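Local coordinates for FAD-dependent oxidoreductase (Actinomadura kijaniata, PDB 3M9V) that is a flavin-dependent oxidoreductase of the acyl-CoA dehydrogenase family that acts in the biosynthesis of D-kijanose, a sugar of the antibiotic kijanimicin, and binds dTDP, at the interface of chains A and B. Coordinates in Å, arbitrary orientation; residue numbers count along the deposited sequence, not the author numbering. Chains: chain A/B, FAD-dependent oxidoreductase.

The interface of chains A and B. Residues chain A 294-295, 298-299; chain B 349, 391, 395.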
# COMPACT_ATOMS: atom_id res chain seq x y z
N LEU A 294 -18.42 3.00 -3.49
CA LEU A 294 -18.37 4.45 -3.28
C LEU A 294 -16.98 4.80 -2.76
O LEU A 294 -16.41 5.83 -3.11
CB LEU A 294 -19.36 4.89 -2.20
CG LEU A 294 -20.84 4.77 -2.60
CD1 LEU A 294 -21.70 5.18 -1.41
CD2 LEU A 294 -21.13 5.60 -3.84
N THR A 295 -16.44 3.92 -1.92
CA THR A 295 -15.14 4.22 -1.28
C THR A 295 -14.04 4.12 -2.34
O THR A 295 -13.24 5.05 -2.45
CB THR A 295 -14.90 3.22 -0.13
OG1 THR A 295 -15.89 3.42 0.88
CG2 THR A 295 -13.50 3.38 0.49
N ALA A 298 -14.01 7.21 -4.51
CA ALA A 298 -13.42 8.40 -3.89
C ALA A 298 -11.90 8.18 -3.91
O ALA A 298 -11.15 9.11 -4.18
CB ALA A 298 -13.94 8.59 -2.44
N GLU A 299 -11.42 6.96 -3.66
CA GLU A 299 -9.97 6.74 -3.57
C GLU A 299 -9.32 6.95 -4.94
O GLU A 299 -8.28 7.60 -5.06
CB GLU A 299 -9.65 5.31 -3.07
CG GLU A 299 -10.00 5.02 -1.61
CD GLU A 299 -8.90 5.47 -0.68
OE1 GLU A 299 -7.75 5.67 -1.17
OE2 GLU A 299 -9.20 5.64 0.52
N ARG B 349 -2.62 10.57 3.42
CA ARG B 349 -2.01 9.25 3.32
C ARG B 349 -0.52 9.38 3.06
O ARG B 349 0.27 8.69 3.70
CB ARG B 349 -2.68 8.39 2.24
CG ARG B 349 -2.37 6.91 2.43
CD ARG B 349 -3.48 6.02 1.89
NE ARG B 349 -4.78 6.30 2.49
CZ ARG B 349 -5.92 6.23 1.80
NH1 ARG B 349 -7.08 6.50 2.38
NH2 ARG B 349 -5.89 5.88 0.52
N TYR B 391 -11.68 11.69 6.74
CA TYR B 391 -11.71 10.62 5.75
C TYR B 391 -13.10 10.09 5.42
O TYR B 391 -13.52 10.07 4.26
CB TYR B 391 -10.78 9.46 6.14
CG TYR B 391 -10.86 8.33 5.16
CD1 TYR B 391 -10.29 8.45 3.90
CD2 TYR B 391 -11.48 7.12 5.49
CE1 TYR B 391 -10.35 7.43 2.97
CE2 TYR B 391 -11.54 6.09 4.56
CZ TYR B 391 -10.96 6.24 3.32
OH TYR B 391 -11.01 5.26 2.35
N VAL B 395 -15.08 10.77 1.79
CA VAL B 395 -15.41 9.77 0.77
C VAL B 395 -16.86 10.01 0.31
O VAL B 395 -17.15 9.89 -0.88
CB VAL B 395 -15.22 8.35 1.36
CG1 VAL B 395 -16.04 7.36 0.56
CG2 VAL B 395 -13.68 8.00 1.39
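The carboxylate of A:Glu299 meets the guanidinium of B:Arg349 end-on, the two planes only 19° apart, in a two-pronged salt bridge between helix 291-323 of chain A and helix 329-362 of chain B. NH2 of B:Arg349 gives a nearly straight bond to OE1 of A:Glu299 at 2.5 Å, and NH1 reaches OE2 at 2.9 Å; both oxygens use their syn lone pairs. The anti lone pair of OE2 is taken by the phenol OH of B:Tyr391, 2.6 Å away, from a ring turned 52° to the carboxylate. Two donors thus grip OE2, and together with the bond at OE1 they fix the carboxylate's rotation; the paired charges probably stabilise its ionised form. A glutamine here would probably leave B:Arg349 without its countercharge and cost at least one of these bonds, since its amide nitrogen cannot accept. The glutamate chain bends at chi2 (-85°), turning its carboxylate toward both partners. Beside this polar cluster, helix 391-402 packs on the same chain A helix through B:Val395, whose CG1 lies 3.8 Å from CA of A:Thr295, while CB of A:Ala298 sits 3.7 Å from the valine CA. This helix-to-helix patch, repeated across the two-fold axis relating chains A and B, likely helps hold the tetramer typical of acyl-CoA dehydrogenases. Within chain B, B:Val395 probably helps to hold the tyrosine ring in place: its CG2 methyl lies 3.6 Å above the ring plane of B:Tyr391, offset toward the rim.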